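Local atomic coordinates of reducing-end xylose-releasing exo-oligoxylanase Rex8A (Paenibacillus barcinonensis, PDB entry 6SUD), a protein that hydrolyses xylooligosaccharides as a family 8 glycoside hydrolase, releasing xylose from their reducing ends. Residues T97-T102 and W112-D117; D54-M59 and L91-Y96. The protein carries 1 engineered substitution. One frame throughout, in Å; residues are numbered along the deposited sequence.

Contact 1: residues T97-T102 and W112-D117; sequences TYMQHT and WHCKPD
Within the (alpha/alpha)6 barrel fold of family 8 glycoside hydrolases, the C-terminal end of helix 85-99 packs against strand 113-114, the middle strand of a small antiparallel sheet beside the xylose-binding site. The tight part is a sulfur-lined patch between Met-99 and Cys-114, both buried. Met-99 runs out with CG beside its backbone N (chi1 -60°) and extended through chi2, then bends at chi3 (94°), so that CG and CE face the thiol from the same side: SG of Cys-114 lies 4.1 Å from Met-99 CG and just as far from Met-99 CE. SG takes the crowded position between its own N and carbonyl carbon, which turns it to the helix. Past the thiol, the Met-99 CE methyl rests against the backbone at Trp-112 and His-113, 4.2 Å from Trp-112 O.

At Trp-112 and His-113 the CB atoms are directed away from the helix. The Trp-112 indole lies in the pocket and touches a bound xylose, while His-113 ND1 is hydrogen-bonded to Asp-66; the helix end thus backs the strand behind a sugar-binding residue.

The loose side lies at Tyr-98 and the exposed Asp-117, whose OD1 bonds Thr-119. Here a backbone carbonyl merely sits over a ring: Asp-117 O is 4.1 Å above the Tyr-98 plane, offset toward the rim near CZ, while Thr-97 CG2 covers the centre of the opposite face.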
ATOM      1  N   THR A  97      17.382   5.012 -10.948  1.00 12.11           N
ATOM      2  CA  THR A  97      18.030   5.231 -12.271  1.00 12.58           C
ATOM      3  C   THR A  97      17.024   5.778 -13.299  1.00 12.60           C
ATOM      4  O   THR A  97      17.388   6.721 -14.027  1.00 13.15           O
ATOM      5  CB  THR A  97      18.701   3.938 -12.755  1.00 12.48           C
ATOM      6  OG1 THR A  97      19.744   3.619 -11.828  1.00 12.65           O
ATOM      7  CG2 THR A  97      19.277   4.053 -14.148  1.00 12.95           C
ATOM      8  N   TYR A  98      15.814   5.216 -13.392  1.00 12.95           N
ATOM      9  CA  TYR A  98      14.866   5.511 -14.501  1.00 13.00           C
ATOM     10  C   TYR A  98      13.735   6.462 -14.094  1.00 12.96           C
ATOM     11  O   TYR A  98      13.272   7.221 -14.966  1.00 12.70           O
ATOM     12  CB  TYR A  98      14.301   4.214 -15.074  1.00 14.08           C
ATOM     13  CG  TYR A  98      15.334   3.348 -15.744  1.00 14.85           C
ATOM     14  CD1 TYR A  98      16.164   3.854 -16.734  1.00 15.65           C
ATOM     15  CD2 TYR A  98      15.467   2.013 -15.398  1.00 15.53           C
ATOM     16  CE1 TYR A  98      17.103   3.053 -17.361  1.00 16.22           C
ATOM     17  CE2 TYR A  98      16.398   1.201 -16.018  1.00 16.24           C
ATOM     18  CZ  TYR A  98      17.216   1.721 -17.003  1.00 16.90           C
ATOM     19  OH  TYR A  98      18.137   0.907 -17.597  1.00 17.41           O
ATOM     20  N   MET A  99      13.293   6.431 -12.836  1.00 12.45           N
ATOM     21  CA  MET A  99      11.983   7.027 -12.459  1.00 11.94           C
ATOM     22  C   MET A  99      12.151   8.329 -11.668  1.00 11.61           C
ATOM     23  O   MET A  99      11.310   9.229 -11.885  1.00 11.02           O
ATOM     24  CB  MET A  99      11.144   6.019 -11.676  1.00 12.30           C
ATOM     25  CG  MET A  99      10.868   4.767 -12.498  1.00 12.43           C
ATOM     26  SD  MET A  99       9.896   3.574 -11.579  1.00 14.74           S
ATOM     27  CE  MET A  99       8.241   3.996 -12.122  1.00 14.39           C
ATOM     28  N   GLN A 100      13.160   8.441 -10.799  1.00 11.37           N
ATOM     29  CA  GLN A 100      13.300   9.621  -9.898  1.00 11.81           C
ATOM     30  C   GLN A 100      13.788  10.819 -10.720  1.00 12.21           C
ATOM     31  O   GLN A 100      14.806  10.696 -11.411  1.00 11.69           O
ATOM     32  CB  GLN A 100      14.256   9.374  -8.730  1.00 11.60           C
ATOM     33  CG  GLN A 100      14.174  10.453  -7.649  1.00 11.48           C
ATOM     34  CD  GLN A 100      15.002  10.140  -6.427  1.00 11.75           C
ATOM     35  OE1 GLN A 100      16.097   9.574  -6.521  1.00 11.67           O
ATOM     36  NE2 GLN A 100      14.478  10.512  -5.267  1.00 11.44           N
ATOM     37  N   HIS A 101      13.081  11.942 -10.612  1.00 13.04           N
ATOM     38  CA  HIS A 101      13.422  13.233 -11.264  1.00 13.59           C
ATOM     39  C   HIS A 101      14.623  13.885 -10.567  1.00 14.18           C
ATOM     40  O   HIS A 101      14.627  13.958  -9.325  1.00 12.76           O
ATOM     41  CB  HIS A 101      12.215  14.167 -11.236  1.00 13.82           C
ATOM     42  CG  HIS A 101      11.082  13.726 -12.094  1.00 14.12           C
ATOM     43  ND1 HIS A 101      11.129  13.801 -13.476  1.00 14.79           N
ATOM     44  CD2 HIS A 101       9.863  13.234 -11.780  1.00 14.40           C
ATOM     45  CE1 HIS A 101       9.987  13.370 -13.975  1.00 14.84           C
ATOM     46  NE2 HIS A 101       9.189  13.015 -12.956  1.00 14.27           N
ATOM     47  N   THR A 102      15.586  14.393 -11.341  1.00 15.47           N
ATOM     48  CA  THR A 102      16.798  15.063 -10.797  1.00 16.73           C
ATOM     49  C   THR A 102      16.628  16.587 -10.817  1.00 18.57           C
ATOM     50  O   THR A 102      17.411  17.261 -10.117  1.00 18.23           O
ATOM     51  CB  THR A 102      18.067  14.625 -11.539  1.00 17.30           C
ATOM     52  OG1 THR A 102      17.947  14.987 -12.913  1.00 16.92           O
ATOM     53  CG2 THR A 102      18.321  13.141 -11.426  1.00 18.00           C
ATOM     54  N   TRP A 112       5.291   8.406 -12.456  1.00 11.67           N
ATOM     55  CA  TRP A 112       4.380   7.385 -11.876  1.00 11.57           C
ATOM     56  C   TRP A 112       4.456   6.100 -12.710  1.00 12.33           C
ATOM     57  O   TRP A 112       4.157   5.036 -12.168  1.00 12.00           O
ATOM     58  CB  TRP A 112       2.945   7.889 -11.714  1.00 11.97           C
ATOM     59  CG  TRP A 112       2.106   7.983 -12.952  1.00 12.23           C
ATOM     60  CD1 TRP A 112       1.989   9.063 -13.773  1.00 12.70           C
ATOM     61  CD2 TRP A 112       1.186   6.996 -13.467  1.00 11.87           C
ATOM     62  NE1 TRP A 112       1.087   8.815 -14.770  1.00 13.01           N
ATOM     63  CE2 TRP A 112       0.582   7.552 -14.613  1.00 12.44           C
ATOM     64  CE3 TRP A 112       0.840   5.695 -13.090  1.00 11.97           C
ATOM     65  CZ2 TRP A 112      -0.357   6.859 -15.379  1.00 12.03           C
ATOM     66  CZ3 TRP A 112      -0.086   5.009 -13.843  1.00 11.97           C
ATOM     67  CH2 TRP A 112      -0.685   5.594 -14.960  1.00 12.03           C
ATOM     68  N   HIS A 113       4.834   6.172 -13.984  1.00 13.00           N
ATOM     69  CA  HIS A 113       4.943   4.940 -14.801  1.00 13.61           C
ATOM     70  C   HIS A 113       5.955   5.125 -15.925  1.00 13.46           C
ATOM     71  O   HIS A 113       6.186   6.259 -16.350  1.00 13.93           O
ATOM     72  CB  HIS A 113       3.554   4.453 -15.255  1.00 15.46           C
ATOM     73  CG  HIS A 113       2.965   5.155 -16.433  1.00 16.46           C
ATOM     74  ND1 HIS A 113       2.218   4.490 -17.391  1.00 18.44           N
ATOM     75  CD2 HIS A 113       2.961   6.454 -16.797  1.00 17.32           C
ATOM     76  CE1 HIS A 113       1.824   5.345 -18.312  1.00 18.42           C
ATOM     77  NE2 HIS A 113       2.236   6.560 -17.953  1.00 18.39           N
ATOM     78  N   CYS A 114       6.532   4.018 -16.372  1.00 12.85           N
ATOM     79  CA  CYS A 114       7.508   3.984 -17.485  1.00 12.95           C
ATOM     80  C   CYS A 114       7.346   2.666 -18.235  1.00 13.03           C
ATOM     81  O   CYS A 114       6.687   1.739 -17.715  1.00 10.92           O
ATOM     82  CB  CYS A 114       8.938   4.172 -16.985  1.00 13.38           C
ATOM     83  SG  CYS A 114       9.523   2.888 -15.848  1.00 13.94           S
ATOM     84  N   LYS A 115       7.917   2.601 -19.431  1.00 13.57           N
ATOM     85  CA  LYS A 115       8.001   1.328 -20.182  1.00 15.02           C
ATOM     86  C   LYS A 115       8.943   0.409 -19.418  1.00 14.64           C
ATOM     87  O   LYS A 115       9.808   0.889 -18.696  1.00 13.35           O
ATOM     88  CB  LYS A 115       8.534   1.570 -21.590  1.00 16.67           C
ATOM     89  CG  LYS A 115       7.644   2.436 -22.462  1.00 18.83           C
ATOM     90  CD  LYS A 115       8.239   2.661 -23.823  1.00 20.80           C
ATOM     91  CE  LYS A 115       8.187   1.425 -24.686  1.00 22.66           C
ATOM     92  NZ  LYS A 115       8.859   1.654 -25.984  1.00 24.17           N
ATOM     93  N   PRO A 116       8.820  -0.930 -19.551  1.00 14.84           N
ATOM     94  CA  PRO A 116       9.756  -1.841 -18.889  1.00 15.98           C
ATOM     95  C   PRO A 116      11.244  -1.542 -19.159  1.00 17.40           C
ATOM     96  O   PRO A 116      12.047  -1.799 -18.272  1.00 17.68           O
ATOM     97  CB  PRO A 116       9.332  -3.222 -19.414  1.00 15.35           C
ATOM     98  CG  PRO A 116       7.877  -3.053 -19.798  1.00 15.33           C
ATOM     99  CD  PRO A 116       7.762  -1.631 -20.304  1.00 15.33           C
ATOM    100  N   ASP A 117      11.576  -0.951 -20.316  1.00 18.11           N
ATOM    101  CA  ASP A 117      12.966  -0.580 -20.708  1.00 19.77           C
ATOM    102  C   ASP A 117      13.419   0.702 -19.986  1.00 19.63           C
ATOM    103  O   ASP A 117      14.610   1.049 -20.104  1.00 21.07           O
ATOM    104  CB  ASP A 117      13.100  -0.470 -22.232  1.00 21.53           C
ATOM    105  CG  ASP A 117      12.643   0.842 -22.854  1.00 23.71           C
ATOM    106  OD1 ASP A 117      11.930   1.616 -22.178  1.00 24.35           O
ATOM    107  OD2 ASP A 117      13.008   1.081 -24.029  1.00 25.34           O
TER

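Contact 2: residues D54-M59 and L91-Y96; sequences DDKGYM and LWNYAY
Strand 56-59 of a two-stranded antiparallel hairpin crosses helix 91-96 almost at a right angle (87°), with the segment axes as close as 5.8 Å. Polar contacts gather at the exposed end. Asn-93, its CG anti to the backbone N, gives an ND2 hydrogen bond to Asp-55 O (3.1 Å, 164° at the hydrogen); the acceptor lies in the amide plane, but the donor stands above the carbonyl plane. The Asp-55 carboxylate is turned perpendicular to that amide, and its OD1 forms a salt bridge with Lys-56 NZ.

Backbone contacts occupy the middle. Gly-57 O is buried with no hydrogen-bond partner in the model; Leu-91 CA offers it a C-H...O contact, and Tyr-94 CB presses to 3.1 Å from this Gly-57 O.

Apolar packing fills the rest. Tyr-94 has CG anti to its N (chi1 -176°), so its ring meets the strand, where Tyr-58 CB sits over the face in a CH-pi contact, 3.9 Å from the Tyr-94 centroid. The two rings cross obliquely. Farther along, Leu-91 CD2 meets Met-59 CG at 3.7 Å. The Tyr-94 hydroxyl is hydrogen-bonded to Pro-116 O. An alanine here removes ring and hydroxyl, which would probably loosen the packing over Tyr-58 CB and the hold on segment 112-117.

Met-72 of helix 69-81 touches Tyr-58, Leu-91 and Tyr-94, and Tyr-49 of strand 49-52 touches both Met-59 and Leu-91.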
ATOM      1  N   ASP A  54      22.744  -6.918 -14.337  1.00 18.68           N
ATOM      2  CA  ASP A  54      23.354  -7.447 -13.096  1.00 19.79           C
ATOM      3  C   ASP A  54      22.753  -6.744 -11.882  1.00 18.57           C
ATOM      4  O   ASP A  54      22.895  -7.289 -10.782  1.00 18.93           O
ATOM      5  CB  ASP A  54      24.881  -7.336 -13.125  1.00 21.51           C
ATOM      6  CG  ASP A  54      25.513  -8.011 -14.335  1.00 22.78           C
ATOM      7  OD1 ASP A  54      25.028  -9.100 -14.731  1.00 25.04           O
ATOM      8  OD2 ASP A  54      26.462  -7.440 -14.903  1.00 23.21           O
ATOM      9  N   ASP A  55      22.070  -5.612 -12.052  1.00 17.10           N
ATOM     10  CA  ASP A  55      21.851  -4.739 -10.881  1.00 16.34           C
ATOM     11  C   ASP A  55      20.479  -4.055 -10.917  1.00 14.68           C
ATOM     12  O   ASP A  55      20.273  -3.191 -10.068  1.00 13.57           O
ATOM     13  CB  ASP A  55      23.022  -3.762 -10.784  1.00 18.01           C
ATOM     14  CG  ASP A  55      22.952  -2.599 -11.753  1.00 19.18           C
ATOM     15  OD1 ASP A  55      22.172  -2.677 -12.734  1.00 19.42           O
ATOM     16  OD2 ASP A  55      23.676  -1.607 -11.511  1.00 25.49           O
ATOM     17  N   LYS A  56      19.564  -4.429 -11.811  1.00 13.82           N
ATOM     18  CA  LYS A  56      18.223  -3.794 -11.819  1.00 13.89           C
ATOM     19  C   LYS A  56      17.123  -4.852 -11.865  1.00 12.75           C
ATOM     20  O   LYS A  56      17.401  -6.041 -12.065  1.00 13.66           O
ATOM     21  CB  LYS A  56      18.110  -2.783 -12.959  1.00 14.90           C
ATOM     22  CG  LYS A  56      18.911  -1.516 -12.731  1.00 16.03           C
ATOM     23  CD  LYS A  56      18.748  -0.490 -13.828  1.00 17.68           C
ATOM     24  CE  LYS A  56      19.626  -0.760 -15.027  1.00 18.36           C
ATOM     25  NZ  LYS A  56      20.954  -0.112 -14.902  1.00 19.27           N
ATOM     26  N   GLY A  57      15.890  -4.405 -11.664  1.00 11.68           N
ATOM     27  CA  GLY A  57      14.704  -5.267 -11.758  1.00 11.41           C
ATOM     28  C   GLY A  57      13.466  -4.420 -11.661  1.00 11.17           C
ATOM     29  O   GLY A  57      13.574  -3.308 -11.134  1.00 10.13           O
ATOM     30  N   TYR A  58      12.345  -4.904 -12.177  1.00 11.35           N
ATOM     31  CA  TYR A  58      11.070  -4.152 -12.147  1.00 11.69           C
ATOM     32  C   TYR A  58       9.917  -5.099 -11.802  1.00 11.66           C
ATOM     33  O   TYR A  58       9.993  -6.314 -12.026  1.00 11.19           O
ATOM     34  CB  TYR A  58      10.855  -3.384 -13.454  1.00 12.23           C
ATOM     35  CG  TYR A  58      10.759  -4.243 -14.691  1.00 12.92           C
ATOM     36  CD1 TYR A  58       9.576  -4.880 -15.022  1.00 12.99           C
ATOM     37  CD2 TYR A  58      11.836  -4.381 -15.554  1.00 13.46           C
ATOM     38  CE1 TYR A  58       9.469  -5.666 -16.163  1.00 13.70           C
ATOM     39  CE2 TYR A  58      11.751  -5.171 -16.694  1.00 13.74           C
ATOM     40  CZ  TYR A  58      10.559  -5.804 -17.007  1.00 13.86           C
ATOM     41  OH  TYR A  58      10.447  -6.574 -18.132  1.00 14.03           O
ATOM     42  N   MET A  59       8.877  -4.510 -11.212  1.00 11.85           N
ATOM     43  CA  MET A  59       7.562  -5.118 -10.932  1.00 11.92           C
ATOM     44  C   MET A  59       6.668  -4.705 -12.109  1.00 12.29           C
ATOM     45  O   MET A  59       6.569  -3.489 -12.342  1.00 12.06           O
ATOM     46  CB  MET A  59       7.038  -4.544  -9.604  1.00 12.10           C
ATOM     47  CG  MET A  59       7.913  -4.857  -8.401  1.00 12.17           C
ATOM     48  SD  MET A  59       8.033  -6.652  -8.029  1.00 13.38           S
ATOM     49  CE  MET A  59       6.465  -6.874  -7.188  1.00 12.88           C
ATOM     50  N   LEU A  91      15.327  -3.510  -7.447  1.00  8.44           N
ATOM     51  CA  LEU A  91      14.119  -2.662  -7.656  1.00  8.23           C
ATOM     52  C   LEU A  91      14.459  -1.194  -7.374  1.00  7.78           C
ATOM     53  O   LEU A  91      14.124  -0.338  -8.196  1.00  6.84           O
ATOM     54  CB  LEU A  91      12.986  -3.124  -6.734  1.00  8.47           C
ATOM     55  CG  LEU A  91      12.350  -4.455  -7.131  1.00  8.69           C
ATOM     56  CD1 LEU A  91      11.476  -5.009  -6.025  1.00  8.89           C
ATOM     57  CD2 LEU A  91      11.574  -4.308  -8.421  1.00  9.20           C
ATOM     58  N   TRP A  92      15.117  -0.925  -6.254  1.00  7.83           N
ATOM     59  CA  TRP A  92      15.469   0.468  -5.868  1.00  8.05           C
ATOM     60  C   TRP A  92      16.356   1.092  -6.952  1.00  8.44           C
ATOM     61  O   TRP A  92      16.125   2.272  -7.328  1.00  8.00           O
ATOM     62  CB  TRP A  92      16.114   0.538  -4.484  1.00  7.97           C
ATOM     63  CG  TRP A  92      16.595   1.914  -4.137  1.00  8.07           C
ATOM     64  CD1 TRP A  92      17.859   2.270  -3.766  1.00  8.14           C
ATOM     65  CD2 TRP A  92      15.838   3.138  -4.195  1.00  7.96           C
ATOM     66  NE1 TRP A  92      17.932   3.620  -3.552  1.00  8.22           N
ATOM     67  CE2 TRP A  92      16.714   4.184  -3.820  1.00  8.19           C
ATOM     68  CE3 TRP A  92      14.512   3.457  -4.529  1.00  8.08           C
ATOM     69  CZ2 TRP A  92      16.305   5.517  -3.754  1.00  8.36           C
ATOM     70  CZ3 TRP A  92      14.107   4.770  -4.467  1.00  8.21           C
ATOM     71  CH2 TRP A  92      14.996   5.785  -4.086  1.00  8.17           C
ATOM     72  N   ASN A  93      17.341   0.345  -7.439  1.00  8.80           N
ATOM     73  CA  ASN A  93      18.300   0.850  -8.450  1.00  9.27           C
ATOM     74  C   ASN A  93      17.531   1.235  -9.714  1.00  9.32           C
ATOM     75  O   ASN A  93      17.810   2.324 -10.262  1.00  8.90           O
ATOM     76  CB  ASN A  93      19.426  -0.149  -8.719  1.00  9.67           C
ATOM     77  CG  ASN A  93      20.593   0.497  -9.428  1.00 10.22           C
ATOM     78  OD1 ASN A  93      20.769   1.722  -9.380  1.00 11.43           O
ATOM     79  ND2 ASN A  93      21.402  -0.320 -10.074  1.00 10.45           N
ATOM     80  N   TYR A  94      16.595   0.383 -10.159  1.00  9.24           N
ATOM     81  CA  TYR A  94      15.693   0.681 -11.301  1.00  9.60           C
ATOM     82  C   TYR A  94      14.941   2.003 -11.043  1.00  9.29           C
ATOM     83  O   TYR A  94      15.005   2.886 -11.913  1.00  9.45           O
ATOM     84  CB  TYR A  94      14.770  -0.510 -11.581  1.00  9.62           C
ATOM     85  CG  TYR A  94      13.886  -0.354 -12.789  1.00 10.38           C
ATOM     86  CD1 TYR A  94      12.762   0.459 -12.764  1.00 10.48           C
ATOM     87  CD2 TYR A  94      14.170  -1.024 -13.968  1.00 10.59           C
ATOM     88  CE1 TYR A  94      11.949   0.598 -13.879  1.00 11.15           C
ATOM     89  CE2 TYR A  94      13.361  -0.907 -15.087  1.00 10.93           C
ATOM     90  CZ  TYR A  94      12.244  -0.093 -15.043  1.00 11.20           C
ATOM     91  OH  TYR A  94      11.464   0.022 -16.159  1.00 12.05           O
ATOM     92  N   ALA A  95      14.246   2.144  -9.907  1.00  9.31           N
ATOM     93  CA  ALA A  95      13.457   3.351  -9.553  1.00  9.43           C
ATOM     94  C   ALA A  95      14.384   4.576  -9.541  1.00  9.97           C
ATOM     95  O   ALA A  95      14.030   5.616 -10.117  1.00  9.14           O
ATOM     96  CB  ALA A  95      12.771   3.185  -8.209  1.00  9.18           C
ATOM     97  N   TYR A  96      15.536   4.443  -8.886  1.00 11.07           N
ATOM     98  CA  TYR A  96      16.538   5.531  -8.717  1.00 11.75           C
ATOM     99  C   TYR A  96      17.034   5.980 -10.101  1.00 11.95           C
ATOM    100  O   TYR A  96      17.073   7.199 -10.391  1.00 11.21           O
ATOM    101  CB  TYR A  96      17.690   5.061  -7.825  1.00 12.64           C
ATOM    102  CG  TYR A  96      18.883   5.980  -7.834  1.00 14.03           C
ATOM    103  CD1 TYR A  96      18.872   7.167  -7.120  1.00 15.02           C
ATOM    104  CD2 TYR A  96      20.013   5.674  -8.577  1.00 14.94           C
ATOM    105  CE1 TYR A  96      19.961   8.022  -7.134  1.00 16.15           C
ATOM    106  CE2 TYR A  96      21.114   6.515  -8.591  1.00 16.23           C
ATOM    107  CZ  TYR A  96      21.090   7.690  -7.862  1.00 16.40           C
ATOM    108  OH  TYR A  96      22.165   8.535  -7.884  1.00 18.65           O
TER

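How the contacts relate
After its N-terminal helices and strand 49-52, the chain lays down strand 56-59, then passes through strand 67-68 and helix 69-81 before helix 85-99 returns to strand 56-59; contact 2 closes this 31-residue connection. The same helix runs on, and after a nine-residue excursion without helix or strand, contact 1 brings 112-117 back against its end. The two closures therefore follow in series along one helix, neither enclosing nor crossing the other, with centres about 10 Å apart. They also meet directly: Tyr-98 OH packs 3.4 Å from Lys-56 CE. Together they tie the hairpin and the three-stranded sheet beside the sugar site to helix 85-99.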